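Local atomic coordinates of serine protease inhibitor 4, isoform B (Drosophila melanogaster, PDB entry 4P0O), a protein that belongs to the serpin family and probably inhibits serine-type, and perhaps cysteine-type, endopeptidases. Residues A5-F10 and L364-D369; S88-I93 and K226-S231; R12-F17 and K368-F373; K172-H177 and N325-E330. All coordinates share one frame; numbering follows the deposited sequence.

Interaction 1: residues A5-F10 and L364-D369; sequences AAHQEF and LVHQKD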
# COMPACT_ATOMS: atom_id res chain seq x y z
N ALA A 5 -10.49 -12.54 15.44
CA ALA A 5 -10.80 -13.59 14.47
C ALA A 5 -9.86 -13.49 13.27
O ALA A 5 -8.74 -12.97 13.39
CB ALA A 5 -12.26 -13.50 14.04
N ALA A 6 -10.31 -13.98 12.12
CA ALA A 6 -9.50 -13.98 10.91
C ALA A 6 -9.15 -12.56 10.46
O ALA A 6 -8.01 -12.30 10.10
CB ALA A 6 -10.20 -14.72 9.79
N HIS A 7 -10.14 -11.66 10.47
CA HIS A 7 -9.90 -10.29 10.05
C HIS A 7 -8.86 -9.66 10.95
O HIS A 7 -7.93 -9.05 10.46
CB HIS A 7 -11.17 -9.42 10.10
CG HIS A 7 -10.88 -7.95 9.98
ND1 HIS A 7 -11.00 -7.27 8.78
CD2 HIS A 7 -10.46 -7.04 10.89
CE1 HIS A 7 -10.67 -6.00 8.97
NE2 HIS A 7 -10.33 -5.84 10.24
N GLN A 8 -9.02 -9.81 12.26
CA GLN A 8 -8.12 -9.15 13.19
C GLN A 8 -6.69 -9.68 13.06
O GLN A 8 -5.74 -8.91 13.12
CB GLN A 8 -8.60 -9.29 14.64
CG GLN A 8 -9.92 -8.58 14.89
CD GLN A 8 -11.13 -9.41 14.53
OE1 GLN A 8 -11.01 -10.55 14.08
NE2 GLN A 8 -12.32 -8.84 14.74
N GLU A 9 -6.54 -10.97 12.87
CA GLU A 9 -5.22 -11.51 12.70
C GLU A 9 -4.60 -11.06 11.38
O GLU A 9 -3.49 -10.69 11.34
CB GLU A 9 -5.23 -13.02 12.76
CG GLU A 9 -3.86 -13.62 12.96
CD GLU A 9 -3.78 -15.10 12.60
OE1 GLU A 9 -4.52 -15.57 11.71
OE2 GLU A 9 -2.98 -15.79 13.22
N PHE A 10 -5.37 -11.11 10.31
CA PHE A 10 -4.89 -10.66 9.02
C PHE A 10 -4.42 -9.20 9.13
O PHE A 10 -3.35 -8.84 8.63
CB PHE A 10 -5.98 -10.79 7.94
CG PHE A 10 -5.52 -10.41 6.56
CD1 PHE A 10 -5.52 -9.08 6.17
CD2 PHE A 10 -5.08 -11.37 5.66
CE1 PHE A 10 -5.08 -8.71 4.91
CE2 PHE A 10 -4.63 -11.00 4.39
CZ PHE A 10 -4.64 -9.66 4.03
N LEU A 364 -4.66 5.12 5.69
CA LEU A 364 -6.04 4.93 5.24
C LEU A 364 -6.40 3.53 5.67
O LEU A 364 -5.82 2.56 5.19
CB LEU A 364 -6.17 5.12 3.73
CG LEU A 364 -7.47 5.70 3.22
CD1 LEU A 364 -7.32 6.06 1.74
CD2 LEU A 364 -8.62 4.72 3.46
N VAL A 365 -7.33 3.45 6.62
CA VAL A 365 -7.63 2.20 7.32
C VAL A 365 -9.06 1.71 7.19
O VAL A 365 -10.00 2.50 7.11
CB VAL A 365 -7.35 2.31 8.83
CG1 VAL A 365 -5.86 2.48 9.08
CG2 VAL A 365 -8.10 3.46 9.43
N HIS A 366 -9.20 0.39 7.18
CA HIS A 366 -10.47 -0.30 7.24
C HIS A 366 -10.70 -0.82 8.66
O HIS A 366 -9.83 -1.48 9.23
CB HIS A 366 -10.48 -1.44 6.22
CG HIS A 366 -11.69 -2.31 6.28
ND1 HIS A 366 -11.62 -3.69 6.30
CD2 HIS A 366 -13.01 -2.01 6.31
CE1 HIS A 366 -12.83 -4.20 6.34
NE2 HIS A 366 -13.70 -3.20 6.35
N GLN A 367 -11.85 -0.52 9.24
CA GLN A 367 -12.24 -1.03 10.57
C GLN A 367 -11.18 -0.69 11.62
O GLN A 367 -10.94 -1.45 12.54
CB GLN A 367 -12.44 -2.55 10.53
CG GLN A 367 -13.76 -3.01 9.98
CD GLN A 367 -13.94 -4.52 10.10
OE1 GLN A 367 -13.41 -5.15 11.01
NE2 GLN A 367 -14.70 -5.09 9.19
N LYS A 368 -10.57 0.47 11.44
CA LYS A 368 -9.58 1.02 12.36
C LYS A 368 -8.27 0.23 12.49
O LYS A 368 -7.38 0.68 13.20
CB LYS A 368 -10.18 1.15 13.75
CG LYS A 368 -11.36 2.11 13.85
CD LYS A 368 -11.96 2.12 15.25
CE LYS A 368 -10.87 2.05 16.31
NZ LYS A 368 -11.32 2.41 17.66
N ASP A 369 -8.14 -0.94 11.84
CA ASP A 369 -6.96 -1.80 12.11
C ASP A 369 -6.26 -2.37 10.87
O ASP A 369 -5.15 -2.91 10.99
CB ASP A 369 -7.35 -2.97 13.07
CG ASP A 369 -8.37 -3.94 12.48
OD1 ASP A 369 -8.86 -3.75 11.35
OD2 ASP A 369 -8.70 -4.94 13.17
O HOH W 1 -6.02 -6.22 14.23
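A histidine-carboxylate hydrogen bond, from His7 to Asp369, ties the first turn of helix 6-28 to the loop that follows strand 360-366 on the surface of the serpin body. His7 NE2 donates to Asp369 OD1 over 2.8 Å, at an N-H...O angle of 158°. The oxygen offers its syn lone pair, and carboxylate and imidazole lie nearly coplanar, 24° apart. A trans chi1 of 167° swings the His7 ring off the helix toward the loop. Gln367 lays its amide over one ring face: its OE1 is 3.2 Å from His7 NE2, but the angle is too poor for a bond. At the ring edge, His7 CE1 stands 3.7 Å from His366 ND1, the two imidazoles meeting obliquely; His366 itself packs edge-to-face on Tyr85. Water 1 adds a second bridge, donating to Gln8 O (2.9 Å) and to Asp369 OD2 (3.2 Å), so each carboxylate oxygen is linked to the helix in its own way. The carboxylate and the amide oxygen would be expected to favour a protonated His7, whereas His366, its ND1 4.4 Å from His7 ND1, would oppose this if charged; a neutral ring can donate too.

Interaction 2: residues S88-I93 and K226-S231; sequences SQILRI and KDSDLS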
# COMPACT_ATOMS: atom_id res chain seq x y z
N SER A 88 -18.47 -2.98 -2.32
CA SER A 88 -18.08 -1.66 -1.84
C SER A 88 -18.44 -0.62 -2.88
O SER A 88 -18.41 -0.90 -4.08
CB SER A 88 -16.58 -1.59 -1.55
OG SER A 88 -16.23 -0.27 -1.20
N GLN A 89 -18.79 0.57 -2.42
CA GLN A 89 -19.04 1.68 -3.31
C GLN A 89 -17.77 2.54 -3.44
O GLN A 89 -17.69 3.38 -4.31
CB GLN A 89 -20.20 2.52 -2.80
CG GLN A 89 -21.46 1.69 -2.54
CD GLN A 89 -22.64 2.51 -2.05
OE1 GLN A 89 -22.60 3.12 -0.98
NE2 GLN A 89 -23.71 2.53 -2.84
N ILE A 90 -16.79 2.27 -2.57
CA ILE A 90 -15.62 3.15 -2.38
C ILE A 90 -14.32 2.52 -2.88
O ILE A 90 -13.44 3.21 -3.38
CB ILE A 90 -15.43 3.48 -0.87
CG1 ILE A 90 -16.51 4.44 -0.39
CG2 ILE A 90 -14.04 4.10 -0.59
CD1 ILE A 90 -16.55 4.57 1.12
N LEU A 91 -14.23 1.20 -2.72
CA LEU A 91 -13.02 0.43 -2.99
C LEU A 91 -13.18 -0.53 -4.15
O LEU A 91 -14.20 -1.21 -4.25
CB LEU A 91 -12.63 -0.40 -1.77
CG LEU A 91 -11.69 0.11 -0.70
CD1 LEU A 91 -11.70 -0.94 0.42
CD2 LEU A 91 -10.29 0.34 -1.25
N ARG A 92 -12.15 -0.61 -4.98
CA ARG A 92 -12.06 -1.58 -6.06
C ARG A 92 -10.67 -2.17 -6.07
O ARG A 92 -9.67 -1.43 -6.20
CB ARG A 92 -12.36 -0.96 -7.42
CG ARG A 92 -13.78 -0.48 -7.60
CD ARG A 92 -14.70 -1.60 -8.07
NE ARG A 92 -16.07 -1.11 -8.25
CZ ARG A 92 -16.96 -0.98 -7.28
NH1 ARG A 92 -16.65 -1.32 -6.03
NH2 ARG A 92 -18.17 -0.52 -7.55
N ILE A 93 -10.60 -3.48 -5.92
CA ILE A 93 -9.34 -4.21 -5.94
C ILE A 93 -9.36 -5.23 -7.08
O ILE A 93 -10.39 -5.86 -7.32
CB ILE A 93 -9.10 -4.89 -4.59
CG1 ILE A 93 -9.08 -3.81 -3.49
CG2 ILE A 93 -7.79 -5.67 -4.59
CD1 ILE A 93 -9.14 -4.37 -2.13
N LYS A 226 -17.57 8.97 4.56
CA LYS A 226 -19.02 8.86 4.55
C LYS A 226 -19.49 7.47 4.12
O LYS A 226 -18.88 6.85 3.25
CB LYS A 226 -19.59 9.91 3.60
CG LYS A 226 -21.12 10.01 3.62
CD LYS A 226 -21.59 10.96 2.52
CE LYS A 226 -23.09 11.23 2.61
NZ LYS A 226 -23.59 11.90 1.38
N ASP A 227 -20.56 7.00 4.76
CA ASP A 227 -21.19 5.72 4.42
C ASP A 227 -20.20 4.56 4.34
O ASP A 227 -20.19 3.82 3.37
CB ASP A 227 -21.94 5.83 3.10
CG ASP A 227 -23.10 6.79 3.16
OD1 ASP A 227 -23.67 6.97 4.25
OD2 ASP A 227 -23.45 7.38 2.12
N SER A 228 -19.40 4.39 5.39
CA SER A 228 -18.37 3.36 5.39
C SER A 228 -17.79 3.18 6.78
O SER A 228 -18.10 3.98 7.66
CB SER A 228 -17.25 3.72 4.42
OG SER A 228 -16.29 4.56 5.06
N ASP A 229 -16.99 2.14 6.97
CA ASP A 229 -16.15 2.01 8.15
C ASP A 229 -14.67 2.19 7.72
O ASP A 229 -13.77 1.54 8.24
CB ASP A 229 -16.35 0.67 8.86
CG ASP A 229 -16.28 -0.51 7.93
OD1 ASP A 229 -15.94 -0.34 6.75
OD2 ASP A 229 -16.58 -1.64 8.40
N LEU A 230 -14.46 3.06 6.74
CA LEU A 230 -13.11 3.44 6.31
C LEU A 230 -12.80 4.82 6.89
O LEU A 230 -13.70 5.63 7.11
CB LEU A 230 -13.01 3.45 4.79
CG LEU A 230 -13.15 2.07 4.12
CD1 LEU A 230 -13.65 2.18 2.68
CD2 LEU A 230 -11.84 1.35 4.16
N SER A 231 -11.52 5.09 7.15
CA SER A 231 -11.14 6.38 7.72
C SER A 231 -9.68 6.68 7.42
O SER A 231 -8.92 5.79 7.03
CB SER A 231 -11.37 6.41 9.23
OG SER A 231 -10.57 5.45 9.88
O HOH W 2 -20.11 3.85 0.73
O HOH W 3 -24.65 5.08 0.17
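Ile90, just before strand 91-100, rests its side chain on the hairpin formed by strands 218-224 and 230-237: on Ser228, in the turn, and on Leu230, at the start of the second strand. Strand 91-100 belongs to the large central sheet A of the serpin fold and the hairpin to sheet B, so the two sheets meet here. The packing is apolar. Ile90 CD1 presses on Ser228 CB at 3.5 Å, tighter than a usual carbon-carbon contact, and also lies 3.9 Å from Lys226 O. The other branch, CG2, meets Leu230 CD1 at 3.8 Å, the two side chains reaching toward each other tip to tip. Because CG1 sits beside the backbone N (chi1 -72°) and CG2 anti to it, the isoleucine spreads its branches over both residues of the hairpin. Leu91 CD1 adds a looser touch to Leu230 CD1 at 4.3 Å.

Serines shape the backbone on both sides. Ser88 OG accepts from Ile90 N and Leu91 N, an ST motif that curls the chain into the strand. Ser228 OG accepts from Leu230 N at 2.9 Å in an ST turn and is also bonded to Tyr225 O. Beyond the apolar contact, waters join the segments: water 2 donates to Gln89 OE1 and, at 2.6 Å, to Asp227 O, while water 3 spans Gln89 OE1 and Asp227 OD2. Around this pair, Phe171 of strand 161-174 packs on both Ile90 and Leu230, Tyr85 of helix 71-86 covers Leu91, and His366 of strand 360-366 lies against Leu230.

Interaction 3: residues R12-F17 and K368-F373; sequences RRLALF and KDLPLF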
# COMPACT_ATOMS: atom_id res chain seq x y z
N ARG A 12 -3.54 -7.42 11.83
CA ARG A 12 -2.38 -7.30 12.70
C ARG A 12 -1.09 -7.60 11.93
O ARG A 12 -0.11 -6.85 12.00
CB ARG A 12 -2.54 -8.26 13.90
CG ARG A 12 -1.85 -7.90 15.16
CD ARG A 12 -2.68 -8.43 16.36
NE ARG A 12 -3.11 -9.81 16.15
CZ ARG A 12 -4.33 -10.28 16.40
NH1 ARG A 12 -5.30 -9.51 16.88
NH2 ARG A 12 -4.59 -11.56 16.16
N ARG A 13 -1.11 -8.70 11.18
CA ARG A 13 0.06 -9.11 10.40
C ARG A 13 0.36 -8.11 9.30
O ARG A 13 1.52 -7.80 9.04
CB ARG A 13 -0.16 -10.51 9.82
CG ARG A 13 -0.16 -11.59 10.90
CD ARG A 13 -0.79 -12.92 10.47
NE ARG A 13 -0.63 -13.92 11.53
CZ ARG A 13 0.43 -14.70 11.68
NH1 ARG A 13 1.45 -14.64 10.84
NH2 ARG A 13 0.47 -15.55 12.70
N LEU A 14 -0.69 -7.57 8.68
CA LEU A 14 -0.51 -6.57 7.63
C LEU A 14 0.02 -5.24 8.21
O LEU A 14 0.89 -4.61 7.59
CB LEU A 14 -1.82 -6.35 6.87
CG LEU A 14 -1.78 -5.25 5.81
CD1 LEU A 14 -0.80 -5.60 4.73
CD2 LEU A 14 -3.12 -5.04 5.21
N ALA A 15 -0.50 -4.82 9.36
CA ALA A 15 -0.02 -3.61 10.03
C ALA A 15 1.48 -3.68 10.34
O ALA A 15 2.20 -2.69 10.21
CB ALA A 15 -0.81 -3.35 11.30
N LEU A 16 1.94 -4.84 10.78
CA LEU A 16 3.35 -5.01 11.11
C LEU A 16 4.18 -5.00 9.81
O LEU A 16 5.20 -4.30 9.72
CB LEU A 16 3.57 -6.28 11.92
CG LEU A 16 5.02 -6.55 12.33
CD1 LEU A 16 5.66 -5.37 13.05
CD2 LEU A 16 5.10 -7.80 13.19
N PHE A 17 3.73 -5.73 8.79
CA PHE A 17 4.37 -5.67 7.47
C PHE A 17 4.45 -4.21 6.99
O PHE A 17 5.45 -3.79 6.45
CB PHE A 17 3.59 -6.53 6.45
CG PHE A 17 4.19 -6.54 5.07
CD1 PHE A 17 5.43 -7.11 4.84
CD2 PHE A 17 3.52 -5.99 4.00
CE1 PHE A 17 6.00 -7.12 3.57
CE2 PHE A 17 4.07 -5.99 2.72
CZ PHE A 17 5.31 -6.57 2.51
N LYS A 368 -10.57 0.47 11.44
CA LYS A 368 -9.58 1.02 12.36
C LYS A 368 -8.27 0.23 12.49
O LYS A 368 -7.38 0.68 13.20
CB LYS A 368 -10.18 1.15 13.75
CG LYS A 368 -11.36 2.11 13.85
CD LYS A 368 -11.96 2.12 15.25
CE LYS A 368 -10.87 2.05 16.31
NZ LYS A 368 -11.32 2.41 17.66
N ASP A 369 -8.14 -0.94 11.84
CA ASP A 369 -6.96 -1.80 12.11
C ASP A 369 -6.26 -2.37 10.87
O ASP A 369 -5.15 -2.91 10.99
CB ASP A 369 -7.35 -2.97 13.07
CG ASP A 369 -8.37 -3.94 12.48
OD1 ASP A 369 -8.86 -3.75 11.35
OD2 ASP A 369 -8.70 -4.94 13.17
N LEU A 370 -6.88 -2.25 9.70
CA LEU A 370 -6.34 -2.84 8.49
C LEU A 370 -5.89 -1.73 7.53
O LEU A 370 -6.72 -0.99 6.99
CB LEU A 370 -7.38 -3.75 7.83
CG LEU A 370 -6.83 -4.72 6.79
CD1 LEU A 370 -7.74 -5.91 6.62
CD2 LEU A 370 -6.60 -4.05 5.43
N PRO A 371 -4.57 -1.59 7.33
CA PRO A 371 -4.08 -0.48 6.51
C PRO A 371 -4.08 -0.76 5.00
O PRO A 371 -3.43 -1.69 4.52
CB PRO A 371 -2.65 -0.27 7.03
CG PRO A 371 -2.23 -1.62 7.49
CD PRO A 371 -3.47 -2.32 7.99
N LEU A 372 -4.83 0.05 4.27
CA LEU A 372 -4.89 -0.01 2.81
C LEU A 372 -3.84 0.89 2.15
O LEU A 372 -3.26 0.52 1.14
CB LEU A 372 -6.29 0.37 2.33
CG LEU A 372 -7.40 -0.55 2.85
CD1 LEU A 372 -8.75 0.01 2.48
CD2 LEU A 372 -7.23 -1.96 2.31
N PHE A 373 -3.65 2.07 2.72
CA PHE A 373 -2.62 3.02 2.27
C PHE A 373 -1.89 3.57 3.49
O PHE A 373 -2.49 3.71 4.56
CB PHE A 373 -3.23 4.18 1.47
CG PHE A 373 -3.76 3.77 0.13
CD1 PHE A 373 -5.03 3.24 0.01
CD2 PHE A 373 -3.00 3.93 -1.01
CE1 PHE A 373 -5.53 2.87 -1.24
CE2 PHE A 373 -3.49 3.56 -2.25
CZ PHE A 373 -4.75 3.03 -2.37
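Chi1 of 176° turns Leu14 CG away from its own amide nitrogen, and a bend at chi2 (62°) then carries CD2 from helix 6-28 onto Leu370 and Pro371. In Leu370 a trans first torsion (chi1 -164°) brings the end of the side chain closer to the helix than its first bond would suggest. The methyl groups meet as Leu14 CD2 and Leu370 CD2, 3.6 Å apart. Leu14 and Pro371 slide past one another in opposite directions, with Leu14 CD2 3.9 Å from Pro371 CD, and Leu14 CG 4.0 Å from Pro371 CG. The next helix residue extends the seat for the proline: Ala15 CA approaches Pro371 CG to 3.9 Å.

Helix 6-28 corresponds to the N-terminal helix A of serpins, packed here on sheet B, whose strands include 360-366 and 370-377. At the start of strand 370-377, Asp369 and Leu370 form a classic beta bulge opposite His366. Leu255 of helix 255-260 touches both Ala15 and Pro371, while Pro38 and Gln42 of helix 38-49 flank Leu14. The carboxylate of Asp369 is engaged by His7, about two helical turns earlier.

Chemically this is a buried, apolar interface, held by shape and burial. Pro371 O, packed 3.4 Å from Leu14 CD2, has no hydrogen-bonding partner anywhere in the model, which would be expected to carry some desolvation cost.

Interaction 4: residues K172-H177 and N325-E330; sequences KGTWQH and NEEGTE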
# COMPACT_ATOMS: atom_id res chain seq x y z
N LYS A 172 -12.03 5.79 -3.65
CA LYS A 172 -12.58 7.13 -3.76
C LYS A 172 -13.69 7.30 -2.75
O LYS A 172 -14.74 6.69 -2.85
CB LYS A 172 -13.08 7.43 -5.18
CG LYS A 172 -13.46 8.89 -5.35
CD LYS A 172 -13.51 9.34 -6.79
CE LYS A 172 -14.17 10.72 -6.90
NZ LYS A 172 -13.84 11.61 -5.75
N GLY A 173 -13.41 8.12 -1.74
CA GLY A 173 -14.35 8.35 -0.65
C GLY A 173 -14.58 9.82 -0.40
O GLY A 173 -13.74 10.67 -0.67
N THR A 174 -15.74 10.10 0.17
CA THR A 174 -16.15 11.44 0.56
C THR A 174 -15.98 11.55 2.06
O THR A 174 -16.31 10.61 2.77
CB THR A 174 -17.63 11.69 0.17
OG1 THR A 174 -17.77 11.53 -1.24
CG2 THR A 174 -18.08 13.07 0.58
N TRP A 175 -15.51 12.67 2.57
CA TRP A 175 -15.44 12.82 4.00
C TRP A 175 -16.83 12.77 4.61
O TRP A 175 -17.75 13.28 4.05
CB TRP A 175 -14.79 14.14 4.43
CG TRP A 175 -13.40 14.35 4.03
CD1 TRP A 175 -12.92 15.35 3.27
CD2 TRP A 175 -12.26 13.56 4.40
NE1 TRP A 175 -11.59 15.24 3.11
CE2 TRP A 175 -11.15 14.16 3.82
CE3 TRP A 175 -12.08 12.42 5.17
CZ2 TRP A 175 -9.88 13.63 3.96
CZ3 TRP A 175 -10.83 11.92 5.31
CH2 TRP A 175 -9.75 12.50 4.71
N GLN A 176 -16.95 12.17 5.77
CA GLN A 176 -18.17 12.24 6.53
C GLN A 176 -18.45 13.68 6.89
O GLN A 176 -19.54 14.15 6.78
CB GLN A 176 -18.11 11.41 7.78
CG GLN A 176 -19.35 11.59 8.61
CD GLN A 176 -19.46 10.64 9.73
OE1 GLN A 176 -18.69 9.72 9.84
NE2 GLN A 176 -20.43 10.85 10.56
N HIS A 177 -17.42 14.36 7.35
CA HIS A 177 -17.46 15.79 7.59
C HIS A 177 -16.54 16.52 6.62
O HIS A 177 -15.34 16.64 6.86
CB HIS A 177 -17.05 16.10 9.04
CG HIS A 177 -17.86 15.38 10.06
ND1 HIS A 177 -19.20 15.63 10.27
CD2 HIS A 177 -17.52 14.41 10.95
CE1 HIS A 177 -19.65 14.85 11.23
NE2 HIS A 177 -18.65 14.10 11.66
N ASN A 325 -8.45 16.48 -0.37
CA ASN A 325 -9.00 17.81 -0.54
C ASN A 325 -10.26 17.97 0.31
O ASN A 325 -10.55 17.13 1.16
CB ASN A 325 -9.29 18.10 -2.02
CG ASN A 325 -10.28 17.11 -2.64
OD1 ASN A 325 -11.10 16.53 -1.95
ND2 ASN A 325 -10.19 16.93 -3.95
N GLU A 326 -11.00 19.05 0.08
CA GLU A 326 -12.08 19.44 0.96
C GLU A 326 -13.22 18.41 0.95
O GLU A 326 -13.98 18.29 1.92
CB GLU A 326 -12.62 20.82 0.58
CG GLU A 326 -11.70 22.00 0.92
CD GLU A 326 -10.66 22.31 -0.15
OE1 GLU A 326 -10.50 21.50 -1.09
OE2 GLU A 326 -10.01 23.36 -0.06
N GLU A 327 -13.33 17.67 -0.16
CA GLU A 327 -14.45 16.77 -0.38
C GLU A 327 -14.18 15.36 0.13
O GLU A 327 -15.10 14.65 0.55
CB GLU A 327 -14.82 16.72 -1.86
CG GLU A 327 -15.98 15.78 -2.16
CD GLU A 327 -16.49 15.91 -3.58
OE1 GLU A 327 -15.84 16.60 -4.39
OE2 GLU A 327 -17.55 15.32 -3.89
N GLY A 328 -12.93 14.93 0.05
CA GLY A 328 -12.59 13.58 0.43
C GLY A 328 -11.19 13.19 0.02
O GLY A 328 -10.26 13.98 0.13
N THR A 329 -11.06 11.95 -0.44
CA THR A 329 -9.77 11.40 -0.81
C THR A 329 -9.95 10.48 -2.00
O THR A 329 -10.89 9.68 -2.04
CB THR A 329 -9.14 10.60 0.35
OG1 THR A 329 -8.95 11.44 1.48
CG2 THR A 329 -7.82 9.97 -0.07
N GLU A 330 -9.04 10.58 -2.96
CA GLU A 330 -8.91 9.56 -4.00
C GLU A 330 -7.49 9.01 -3.91
O GLU A 330 -6.51 9.76 -3.79
CB GLU A 330 -9.21 10.11 -5.40
CG GLU A 330 -9.21 8.99 -6.45
CD GLU A 330 -9.74 9.39 -7.81
OE1 GLU A 330 -9.88 10.59 -8.09
OE2 GLU A 330 -10.02 8.47 -8.61
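Backbone hydrogen bonds pair strand 172-174 with strand 328-330: Gly173 N donates to Thr329 O and Thr329 N to Gly173 O, both 3.0 Å long, the reciprocal pair of an antiparallel hydrogen-bonded site. Trp175 N extends the pairing to Glu327 O at 2.9 Å. The indole joins in as well, Trp175 NE1 giving its N-H to Asn325 O (2.9 Å) in the ring plane and nearly along the C=O axis. Asn325 OD1 meanwhile accepts from Glu327 N and Gly328 N, an Asx motif that fixes the turn whose carbonyls receive the tryptophan.

In serpins this end of the central sheet is the breach, where the hinge of the reactive-centre loop enters; strand 328-341, lying between strands 161-174 and 311-324, is consistent with an inserted loop.

Among the ring contacts, Gly328 CA sits over the five-membered ring of Trp175 in a CH-pi contact, 3.4 Å from its centroid, and Tyr225 also stacks on the indole. Thr329 OG1, bonded to Tyr225 OH, lies 3.4 Å from Trp175 CZ2.

On the face bearing Lys172 and Glu330, not that of Thr329, Lys172 CD passes Glu330 CD at 3.9 Å, but Lys172 NZ stays 4.7 Å from Glu330 OE1, and Glu330 OE2 is hydrogen-bonded to His170 and Asn145.

Overall arrangement
Interactions 1 and 3 lie about 7 Å apart between centres and share Lys368 and Asp369: turns of helix 6-28 two apart meet the loop between strands 360-366 and 370-377 and its flanks, first through polar surface groups, then through buried apolar ones. Interaction 2 touches both. Its Ser231 O accepts from Val365 N at 2.9 Å, and its Leu91 CD1 packs on Leu372 CD1 at 3.7 Å. Interaction 4, centred about 11 Å from the centre of interaction 2, joins it through Ile90 O to Lys172 N (3.0 Å) and Lys226 N to Thr174 O (2.7 Å). The contacts run from the N-terminal helix to strand 328-341, probably the inserted loop, about 21 Å between centres from interactions 1 and 3.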